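Local coordinates for tetratricopeptide TPR_2 repeat protein (PDB 5DJS), which pairs tetratricopeptide repeats with a GT-B fold of the glycosyl transferase family 41 kind and holds uridine-5'-diphosphate in a pocket, at residues 330-335 / 361-366; 340-345 / 414-419; 367-372 / 392-397. The protein carries 1 engineered substitution. All coordinates share one frame; numbering follows the deposited sequence.

Contact 1 of 3, residues 330-335 / 361-366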
loop_
_atom_site.group_PDB
_atom_site.type_symbol
_atom_site.label_atom_id
_atom_site.label_comp_id
_atom_site.label_asym_id
_atom_site.label_seq_id
_atom_site.Cartn_x
_atom_site.Cartn_y
_atom_site.Cartn_z
ATOM N N PHE A 330 6.865 25.143 -19.293
ATOM C CA PHE A 330 5.471 24.703 -19.194
ATOM C C PHE A 330 5.250 23.623 -20.257
ATOM O O PHE A 330 5.788 23.757 -21.360
ATOM C CB PHE A 330 4.530 25.903 -19.457
ATOM C CG PHE A 330 3.056 25.605 -19.249
ATOM C CD1 PHE A 330 2.465 25.755 -17.988
ATOM C CD2 PHE A 330 2.249 25.194 -20.319
ATOM C CE1 PHE A 330 1.113 25.480 -17.798
ATOM C CE2 PHE A 330 0.898 24.918 -20.130
ATOM C CZ PHE A 330 0.331 25.058 -18.871
ATOM N N PRO A 331 4.499 22.550 -19.977
ATOM C CA PRO A 331 3.929 22.205 -18.666
ATOM C C PRO A 331 4.864 21.332 -17.845
ATOM O O PRO A 331 5.656 20.582 -18.414
ATOM C CB PRO A 331 2.686 21.392 -19.040
ATOM C CG PRO A 331 3.038 20.769 -20.349
ATOM C CD PRO A 331 3.867 21.791 -21.071
ATOM N N VAL A 332 4.768 21.428 -16.524
ATOM C CA VAL A 332 5.448 20.496 -15.622
ATOM C C VAL A 332 4.482 19.363 -15.310
ATOM O O VAL A 332 3.481 19.578 -14.628
ATOM C CB VAL A 332 5.889 21.173 -14.300
ATOM C CG1 VAL A 332 6.572 20.173 -13.368
ATOM C CG2 VAL A 332 6.825 22.343 -14.583
ATOM N N PHE A 333 4.779 18.172 -15.826
ATOM C CA PHE A 333 4.086 16.937 -15.432
ATOM C C PHE A 333 4.667 16.383 -14.128
ATOM O O PHE A 333 5.848 16.573 -13.841
ATOM C CB PHE A 333 4.188 15.883 -16.528
ATOM C CG PHE A 333 3.326 16.170 -17.715
ATOM C CD1 PHE A 333 1.948 16.012 -17.633
ATOM C CD2 PHE A 333 3.885 16.584 -18.916
ATOM C CE1 PHE A 333 1.137 16.262 -18.726
ATOM C CE2 PHE A 333 3.085 16.832 -20.016
ATOM C CZ PHE A 333 1.709 16.670 -19.922
ATOM N N GLY A 334 3.834 15.694 -13.351
ATOM C CA GLY A 334 4.228 15.171 -12.034
ATOM C C GLY A 334 3.702 13.770 -11.747
ATOM O O GLY A 334 2.598 13.411 -12.177
ATOM N N CYS A 335 4.509 12.970 -11.041
ATOM C CA CYS A 335 4.092 11.639 -10.565
ATOM C C CYS A 335 4.828 11.285 -9.285
ATOM O O CYS A 335 5.999 10.921 -9.324
ATOM C CB CYS A 335 4.341 10.556 -11.614
ATOM S SG CYS A 335 3.914 8.913 -11.007
ATOM N N ARG A 361 8.497 19.199 -18.767
ATOM C CA ARG A 361 9.384 18.554 -17.809
ATOM C C ARG A 361 8.559 17.603 -16.956
ATOM O O ARG A 361 7.390 17.876 -16.712
ATOM C CB ARG A 361 10.045 19.606 -16.920
ATOM C CG ARG A 361 10.915 20.598 -17.680
ATOM C CD ARG A 361 11.351 21.768 -16.807
ATOM N NE ARG A 361 12.174 21.360 -15.670
ATOM C CZ ARG A 361 13.449 20.945 -15.739
ATOM N NH1 ARG A 361 14.094 20.856 -16.903
ATOM N NH2 ARG A 361 14.091 20.599 -14.624
ATOM N N LEU A 362 9.165 16.489 -16.522
ATOM C CA LEU A 362 8.516 15.501 -15.641
ATOM C C LEU A 362 9.175 15.483 -14.271
ATOM O O LEU A 362 10.401 15.416 -14.165
ATOM C CB LEU A 362 8.582 14.108 -16.253
ATOM C CG LEU A 362 7.959 12.953 -15.465
ATOM C CD1 LEU A 362 6.472 13.158 -15.193
ATOM C CD2 LEU A 362 8.170 11.658 -16.227
ATOM N N ARG A 363 8.348 15.520 -13.229
ATOM C CA ARG A 363 8.793 15.654 -11.844
ATOM C C ARG A 363 8.394 14.420 -11.031
ATOM O O ARG A 363 7.214 14.228 -10.739
ATOM C CB ARG A 363 8.136 16.895 -11.246
ATOM C CG ARG A 363 8.565 17.248 -9.826
ATOM C CD ARG A 363 9.654 18.306 -9.798
ATOM N NE ARG A 363 9.413 19.287 -8.737
ATOM C CZ ARG A 363 8.826 20.480 -8.888
ATOM N NH1 ARG A 363 8.398 20.912 -10.079
ATOM N NH2 ARG A 363 8.667 21.260 -7.820
ATOM N N LEU A 364 9.371 13.591 -10.670
ATOM C CA LEU A 364 9.128 12.417 -9.826
ATOM C C LEU A 364 9.642 12.669 -8.419
ATOM O O LEU A 364 10.712 13.260 -8.236
ATOM C CB LEU A 364 9.799 11.171 -10.401
ATOM C CG LEU A 364 9.556 10.858 -11.872
ATOM C CD1 LEU A 364 10.265 9.566 -12.249
ATOM C CD2 LEU A 364 8.071 10.756 -12.179
ATOM N N ILE A 365 8.867 12.237 -7.429
ATOM C CA ILE A 365 9.272 12.311 -6.025
ATOM C C ILE A 365 8.910 10.993 -5.362
ATOM O O ILE A 365 7.733 10.616 -5.310
ATOM C CB ILE A 365 8.573 13.451 -5.262
ATOM C CG1 ILE A 365 8.852 14.810 -5.918
ATOM C CG2 ILE A 365 9.056 13.481 -3.817
ATOM C CD1 ILE A 365 7.943 15.920 -5.440
ATOM N N ALA A 366 9.920 10.311 -4.833
ATOM C CA ALA A 366 9.753 8.967 -4.272
ATOM C C ALA A 366 10.979 8.558 -3.453
ATOM O O ALA A 366 12.036 9.200 -3.512
ATOM C CB ALA A 366 9.500 7.955 -5.380
#
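Strands 332-335 and 361-365 lie next to each other in parallel, their N-to-C directions 25° apart, and form the two beta arms of a beta-alpha-beta crossover completed by helix 344-356. They are inner strands of a parallel sheet of the GT-B fold, between 392-395 and 412-414. Side chains alternate between its faces: F333, C335, L362 and L364 look toward helix 344-356, V332, R361 and R363 the other way.

On the helix side the leucines lean across to the neighbouring strand. L362 has CG anti to the backbone N (chi1 180°), which brings CD1 to 3.8 Å from F333 CB, while the F333 side chain also touches I353, V412 and L414. L364 turns CG the other way, anti to the carbonyl carbon (chi1 -50°), so that CD2 lies 3.8 Å from C335 CB. Both leucines also touch W350 of the helix; branched apolar groups suit this buried layer.

On the opposite face the R363 chain, bent at chi2 and chi3, crosses V332 obliquely, and V332 CG1 meets the edge of the guanidinium 3.8 Å from NH1. R361 instead sends NE to a salt bridge with E393, so the guanidinium at the end of its long arm is paired with a carboxylate on the partly exposed face. G334, having no side chain, adds only backbone here.

The ladder under these layers alternates as parallel strands do. F333 N reaches R361 O at 2.8 Å, F333 O accepts R363 N at 2.8 Å, and R363 O, in turn, accepts C335 N at 3.0 Å.

Contact 2 of 3, residues 340-345 / 414-419. Engineered in segment 340-345: M341 (natural residue Lys). With UDP (uridine-5'-diphosphate), chain E.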
loop_
_atom_site.group_PDB
_atom_site.type_symbol
_atom_site.label_atom_id
_atom_site.label_comp_id
_atom_site.label_asym_id
_atom_site.label_seq_id
_atom_site.Cartn_x
_atom_site.Cartn_y
_atom_site.Cartn_z
ATOM N N SER A 340 8.305 1.198 -7.536
ATOM C CA SER A 340 7.755 -0.088 -7.987
ATOM C C SER A 340 6.641 0.045 -9.038
ATOM O O SER A 340 6.458 -0.837 -9.894
ATOM C CB SER A 340 7.237 -0.879 -6.784
ATOM O OG SER A 340 6.739 -0.004 -5.795
ATOM N N MET A 341 5.915 1.158 -8.974
ATOM C CA MET A 341 4.802 1.428 -9.876
ATOM C C MET A 341 5.244 2.026 -11.218
ATOM O O MET A 341 4.485 1.983 -12.189
ATOM C CB MET A 341 3.823 2.359 -9.168
ATOM C CG MET A 341 3.415 1.851 -7.786
ATOM S SD MET A 341 1.870 2.537 -7.202
ATOM C CE MET A 341 2.454 3.520 -5.845
ATOM N N ILE A 342 6.468 2.567 -11.267
ATOM C CA ILE A 342 7.047 3.174 -12.472
ATOM C C ILE A 342 7.957 2.163 -13.180
ATOM O O ILE A 342 9.167 2.137 -12.943
ATOM C CB ILE A 342 7.861 4.454 -12.127
ATOM C CG1 ILE A 342 7.002 5.439 -11.326
ATOM C CG2 ILE A 342 8.382 5.134 -13.394
ATOM C CD1 ILE A 342 7.805 6.447 -10.537
ATOM N N GLY A 343 7.356 1.340 -14.039
ATOM C CA GLY A 343 8.078 0.378 -14.874
ATOM C C GLY A 343 8.006 0.653 -16.372
ATOM O O GLY A 343 7.521 1.707 -16.786
ATOM N N PRO A 344 8.490 -0.298 -17.199
ATOM C CA PRO A 344 8.617 -0.138 -18.653
ATOM C C PRO A 344 7.361 0.305 -19.390
ATOM O O PRO A 344 7.457 1.094 -20.336
ATOM C CB PRO A 344 9.004 -1.542 -19.119
ATOM C CG PRO A 344 9.764 -2.105 -17.969
ATOM C CD PRO A 344 9.046 -1.593 -16.753
ATOM N N GLU A 345 6.203 -0.202 -18.970
ATOM C CA GLU A 345 4.934 0.157 -19.602
ATOM C C GLU A 345 4.647 1.666 -19.465
ATOM O O GLU A 345 4.274 2.310 -20.454
ATOM C CB GLU A 345 3.770 -0.679 -19.039
ATOM C CG GLU A 345 2.754 -1.129 -20.090
ATOM C CD GLU A 345 3.100 -2.450 -20.766
ATOM O OE1 GLU A 345 4.271 -2.891 -20.700
ATOM O OE2 GLU A 345 2.187 -3.049 -21.379
ATOM N N LEU A 414 0.395 12.601 -13.486
ATOM C CA LEU A 414 0.292 11.372 -14.280
ATOM C C LEU A 414 0.265 10.174 -13.349
ATOM O O LEU A 414 1.098 10.074 -12.448
ATOM C CB LEU A 414 1.475 11.257 -15.243
ATOM C CG LEU A 414 1.627 12.392 -16.255
ATOM C CD1 LEU A 414 2.930 12.251 -17.027
ATOM C CD2 LEU A 414 0.450 12.435 -17.212
ATOM N N ASP A 415 -0.690 9.278 -13.568
ATOM C CA ASP A 415 -0.859 8.082 -12.729
ATOM C C ASP A 415 -0.159 6.893 -13.364
ATOM O O ASP A 415 -0.015 6.833 -14.584
ATOM C CB ASP A 415 -2.346 7.779 -12.566
ATOM C CG ASP A 415 -2.626 6.551 -11.714
ATOM O OD1 ASP A 415 -1.981 6.408 -10.653
ATOM O OD2 ASP A 415 -3.493 5.728 -12.115
ATOM N N THR A 416 0.266 5.949 -12.529
ATOM C CA THR A 416 1.003 4.772 -12.992
ATOM C C THR A 416 0.100 3.639 -13.490
ATOM O O THR A 416 -1.097 3.583 -13.191
ATOM C CB THR A 416 1.916 4.229 -11.886
ATOM O OG1 THR A 416 1.166 4.084 -10.677
ATOM C CG2 THR A 416 3.072 5.185 -11.632
ATOM N N LEU A 417 0.702 2.760 -14.279
ATOM C CA LEU A 417 0.092 1.512 -14.711
ATOM C C LEU A 417 1.178 0.410 -14.701
ATOM O O LEU A 417 2.370 0.730 -14.768
ATOM C CB LEU A 417 -0.511 1.663 -16.112
ATOM C CG LEU A 417 0.405 2.228 -17.212
ATOM C CD1 LEU A 417 0.483 1.335 -18.446
ATOM C CD2 LEU A 417 -0.042 3.625 -17.605
ATOM N N PRO A 418 0.804 -0.871 -14.593
ATOM C CA PRO A 418 -0.572 -1.351 -14.374
ATOM C C PRO A 418 -1.102 -1.217 -12.935
ATOM O O PRO A 418 -2.294 -1.483 -12.704
ATOM C CB PRO A 418 -0.476 -2.836 -14.752
ATOM C CG PRO A 418 0.933 -3.195 -14.441
ATOM C CD PRO A 418 1.745 -1.984 -14.803
ATOM N N TYR A 419 -0.232 -0.850 -11.987
ATOM C CA TYR A 419 -0.621 -0.627 -10.601
ATOM C C TYR A 419 -0.929 0.883 -10.463
ATOM O O TYR A 419 -0.021 1.733 -10.385
ATOM C CB TYR A 419 0.506 -1.089 -9.666
ATOM C CG TYR A 419 0.205 -1.220 -8.170
ATOM C CD1 TYR A 419 -0.384 -0.179 -7.437
ATOM C CD2 TYR A 419 0.597 -2.360 -7.459
ATOM C CE1 TYR A 419 -0.609 -0.286 -6.062
ATOM C CE2 TYR A 419 0.375 -2.471 -6.085
ATOM C CZ TYR A 419 -0.231 -1.427 -5.389
ATOM O OH TYR A 419 -0.471 -1.506 -4.036
HETATM N N1 UDP E . 4.744 10.410 0.811
HETATM C C2 UDP E . 5.662 11.252 1.503
HETATM N N3 UDP E . 6.826 11.595 0.922
HETATM C C4 UDP E . 7.142 11.159 -0.309
HETATM C C5 UDP E . 6.271 10.342 -1.018
HETATM C C6 UDP E . 5.066 9.977 -0.431
HETATM O O2 UDP E . 5.413 11.685 2.654
HETATM O O4 UDP E . 8.220 11.485 -0.829
HETATM C "C1'" UDP E . 3.459 10.033 1.439
HETATM C "C2'" UDP E . 2.316 10.620 0.633
HETATM O "O2'" UDP E . 1.389 11.181 1.566
HETATM C "C3'" UDP E . 1.778 9.446 -0.177
HETATM C "C4'" UDP E . 2.185 8.199 0.608
HETATM O "O4'" UDP E . 3.240 8.613 1.489
HETATM O "O3'" UDP E . 0.370 9.504 -0.362
HETATM C "C5'" UDP E . 2.689 7.016 -0.220
HETATM O "O5'" UDP E . 2.036 6.888 -1.482
HETATM P PA UDP E . 2.664 5.905 -2.608
HETATM O O1A UDP E . 2.682 4.516 -2.017
HETATM O O2A UDP E . 3.945 6.545 -3.091
HETATM O O3A UDP E . 1.654 5.917 -3.874
HETATM P PB UDP E . 0.077 5.570 -3.796
HETATM O O1B UDP E . -0.476 6.375 -2.657
HETATM O O2B UDP E . -0.449 6.061 -5.105
HETATM O O3B UDP E . 0.016 4.072 -3.619
#
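Van der Waals contact carries most of this meeting; M341 is the residue it buries most, and T416 packs against M341 and I342. T416 CB lies 3.4 Å from M341 O, and T416 CG2 packs crosswise against I342 CG1 at 4.0 Å. Farther out, L417 CD1 touches E345 CG at 3.7 Å, the side chains crossing at about a right angle; the aliphatic part of poorly ordered E345 makes this touch.

A sulfur-aromatic contact comes next. M341, an engineered residue where the natural sequence has Lys, sets SD 3.5 Å from Y419 CD1, obliquely placed relative to the ring, in a Met-aromatic pair. The ring of Y419 also meets that of Y123.

Both segments belong largely to the loops that follow adjacent parallel strands, 332-335 and 412-414, where Rossmann-like halves of a GT-B fold commonly bind nucleotides; G343 takes the N-cap position of helix 344-356.

A firm side-chain hydrogen bond lies inside 414-419. T416 OG1, in the crowded position between backbone N and carbonyl carbon (chi1 50°), gives its proton to Y419 O at 2.6 Å, in the carbonyl plane. A small hydroxyl residue thus closes the turn, which includes a cis peptide before P418, and still offers a methyl to I342.

Toward the ligand, the bend of M341 at chi3 (-113°) carries CE over to the diphosphate of UDP, 3.2 Å from O3A and 3.3 Å from O3B.

Contact 3 of 3, residues 367-372 / 392-397. With UDP (uridine-5'-diphosphate), chain E.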
loop_
_atom_site.group_PDB
_atom_site.type_symbol
_atom_site.label_atom_id
_atom_site.label_comp_id
_atom_site.label_asym_id
_atom_site.label_seq_id
_atom_site.Cartn_x
_atom_site.Cartn_y
_atom_site.Cartn_z
ATOM N N THR A 367 10.831 7.480 -2.699
ATOM C CA THR A 367 11.910 6.958 -1.871
ATOM C C THR A 367 12.841 6.205 -2.787
ATOM O O THR A 367 12.370 5.465 -3.648
ATOM C CB THR A 367 11.377 5.968 -0.836
ATOM O OG1 THR A 367 10.638 4.957 -1.526
ATOM C CG2 THR A 367 10.464 6.665 0.161
ATOM N N GLY A 368 14.145 6.396 -2.603
ATOM C CA GLY A 368 15.153 5.796 -3.475
ATOM C C GLY A 368 15.809 6.792 -4.402
ATOM O O GLY A 368 16.935 6.562 -4.843
ATOM N N LEU A 369 15.143 7.914 -4.670
ATOM C CA LEU A 369 15.708 8.947 -5.539
ATOM C C LEU A 369 16.830 9.764 -4.923
ATOM O O LEU A 369 17.522 10.470 -5.645
ATOM C CB LEU A 369 14.600 9.843 -6.078
ATOM C CG LEU A 369 13.626 9.107 -7.003
ATOM C CD1 LEU A 369 12.515 10.045 -7.429
ATOM C CD2 LEU A 369 14.319 8.524 -8.229
ATOM N N GLN A 370 17.039 9.647 -3.614
ATOM C CA GLN A 370 18.264 10.163 -2.977
ATOM C C GLN A 370 19.562 9.483 -3.458
ATOM O O GLN A 370 20.628 10.107 -3.369
ATOM C CB GLN A 370 18.178 10.139 -1.429
ATOM C CG GLN A 370 18.275 8.782 -0.744
ATOM C CD GLN A 370 17.022 7.937 -0.891
ATOM O OE1 GLN A 370 16.296 8.049 -1.872
ATOM N NE2 GLN A 370 16.764 7.078 0.084
ATOM N N ASP A 371 19.477 8.229 -3.940
ATOM C CA ASP A 371 20.657 7.471 -4.421
ATOM C C ASP A 371 20.934 7.778 -5.885
ATOM O O ASP A 371 20.040 7.583 -6.724
ATOM C CB ASP A 371 20.470 5.940 -4.300
ATOM C CG ASP A 371 20.455 5.447 -2.865
ATOM O OD1 ASP A 371 21.320 5.852 -2.053
ATOM O OD2 ASP A 371 19.561 4.627 -2.564
ATOM N N PRO A 372 22.173 8.224 -6.209
ATOM C CA PRO A 372 22.565 8.449 -7.610
ATOM C C PRO A 372 22.417 7.264 -8.552
ATOM O O PRO A 372 22.171 7.480 -9.737
ATOM C CB PRO A 372 24.029 8.866 -7.495
ATOM C CG PRO A 372 24.064 9.616 -6.218
ATOM C CD PRO A 372 23.150 8.845 -5.294
ATOM N N LEU A 392 13.967 15.432 -17.067
ATOM C CA LEU A 392 13.465 14.632 -15.951
ATOM C C LEU A 392 14.079 15.107 -14.640
ATOM O O LEU A 392 15.291 15.005 -14.468
ATOM C CB LEU A 392 13.870 13.180 -16.204
ATOM C CG LEU A 392 13.278 12.081 -15.344
ATOM C CD1 LEU A 392 11.827 11.850 -15.722
ATOM C CD2 LEU A 392 14.075 10.796 -15.526
ATOM N N GLU A 393 13.261 15.632 -13.727
ATOM C CA GLU A 393 13.763 16.086 -12.414
ATOM C C GLU A 393 13.284 15.213 -11.217
ATOM O O GLU A 393 12.103 15.178 -10.876
ATOM C CB GLU A 393 13.523 17.598 -12.188
ATOM C CG GLU A 393 12.103 18.116 -12.389
ATOM C CD GLU A 393 11.932 19.583 -11.973
ATOM O OE1 GLU A 393 11.523 20.405 -12.823
ATOM O OE2 GLU A 393 12.196 19.924 -10.795
ATOM N N LEU A 394 14.243 14.519 -10.596
ATOM C CA LEU A 394 14.001 13.529 -9.551
ATOM C C LEU A 394 14.357 14.120 -8.198
ATOM O O LEU A 394 15.410 14.738 -8.058
ATOM C CB LEU A 394 14.886 12.307 -9.779
ATOM C CG LEU A 394 14.871 11.546 -11.112
ATOM C CD1 LEU A 394 13.496 11.515 -11.758
ATOM C CD2 LEU A 394 15.897 12.084 -12.096
ATOM N N LEU A 395 13.499 13.907 -7.205
ATOM C CA LEU A 395 13.670 14.497 -5.875
ATOM C C LEU A 395 13.584 13.455 -4.758
ATOM O O LEU A 395 12.800 12.502 -4.830
ATOM C CB LEU A 395 12.622 15.600 -5.649
ATOM C CG LEU A 395 13.108 17.050 -5.783
ATOM C CD1 LEU A 395 11.954 17.990 -6.100
ATOM C CD2 LEU A 395 13.844 17.495 -4.519
ATOM N N SER A 396 14.391 13.662 -3.720
ATOM C CA SER A 396 14.368 12.821 -2.529
ATOM C C SER A 396 13.052 13.048 -1.776
ATOM O O SER A 396 12.467 14.125 -1.879
ATOM C CB SER A 396 15.565 13.154 -1.629
ATOM O OG SER A 396 16.745 13.317 -2.397
ATOM N N PRO A 397 12.593 12.047 -1.001
ATOM C CA PRO A 397 11.277 12.166 -0.357
ATOM C C PRO A 397 11.204 13.224 0.761
ATOM O O PRO A 397 12.229 13.577 1.357
ATOM C CB PRO A 397 11.029 10.754 0.197
ATOM C CG PRO A 397 12.389 10.200 0.436
ATOM C CD PRO A 397 13.291 10.805 -0.608
HETATM N N1 UDP E . 4.744 10.410 0.811
HETATM C C2 UDP E . 5.662 11.252 1.503
HETATM N N3 UDP E . 6.826 11.595 0.922
HETATM C C4 UDP E . 7.142 11.159 -0.309
HETATM C C5 UDP E . 6.271 10.342 -1.018
HETATM C C6 UDP E . 5.066 9.977 -0.431
HETATM O O2 UDP E . 5.413 11.685 2.654
HETATM O O4 UDP E . 8.220 11.485 -0.829
HETATM C "C1'" UDP E . 3.459 10.033 1.439
HETATM C "C2'" UDP E . 2.316 10.620 0.633
HETATM O "O2'" UDP E . 1.389 11.181 1.566
HETATM C "C3'" UDP E . 1.778 9.446 -0.177
HETATM C "C4'" UDP E . 2.185 8.199 0.608
HETATM O "O4'" UDP E . 3.240 8.613 1.489
HETATM O "O3'" UDP E . 0.370 9.504 -0.362
HETATM C "C5'" UDP E . 2.689 7.016 -0.220
HETATM O "O5'" UDP E . 2.036 6.888 -1.482
HETATM P PA UDP E . 2.664 5.905 -2.608
HETATM O O1A UDP E . 2.682 4.516 -2.017
HETATM O O2A UDP E . 3.945 6.545 -3.091
HETATM O O3A UDP E . 1.654 5.917 -3.874
HETATM P PB UDP E . 0.077 5.570 -3.796
HETATM O O1B UDP E . -0.476 6.375 -2.657
HETATM O O2B UDP E . -0.449 6.061 -5.105
HETATM O O3B UDP E . 0.016 4.072 -3.619
#
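T367 opens the loop that follows strand 361-365, and its methyl CG2 lies 4.0 Å from P397 CG, the two side chains crossing at about a right angle. Its hydroxyl faces elsewhere, hydrogen-bonded to Y59 OH in a tetratricopeptide repeat. G368 begins a type I beta turn that runs to D371; its positive phi of 107° is strained for any residue with a CB, so glycine fits. L369 is the buried member of the contact. Its CB sits 3.4 Å from L395 O, and its CD1 reaches L394 CB at 4.0 Å, a leucine crossing a leucine at about a right angle beside L378 and M379 of helix 372-383. Q370 then sets its CA and CB against S396, whose OG is 3.5 Å from Q370 CA. D371 N closes the turn on G368 O at 3.2 Å. D371 occupies the N-cap position of helix 372-383, yet its carboxylate makes no capping bond there and goes to G60 N.

The loop thus lies over the end of edge strand 392-395 in a Rossmann-like half of the GT-B fold. P397, touching T367 with CG, turns CB to UDP O4, 3.1 Å away, and so lines the pocket beside the uracil. Contact between the segments is carbon against carbon, carbonyl or hydroxyl oxygen, which suggests that close packing rather than directed bonds joins them, while the polar groups of T367 and D371 are directed to the repeat region.

In the fold
Following the chain, 330-335 comes first, and 340-345 opens contact 2 before 361-366 closes contact 1 round helix 344-356, so those two cross. The chain then enters 367-372 and returns at 392-397, where contact 3 closes a short loop through helix 372-383. That loop follows contact 1 in series and is nested inside the longer one that contact 2 shuts at 414-419. Contacts 1 and 3 meet in the sheet, L362 O and L364 O probably accepting hydrogen bonds from E393 N and L395 N; G334 O probably accepts one from L414 N, linking contacts 1 and 2. Contacts 2 and 3, about 7 Å apart at their nearest atoms, both touch UDP, at diphosphate and base respectively.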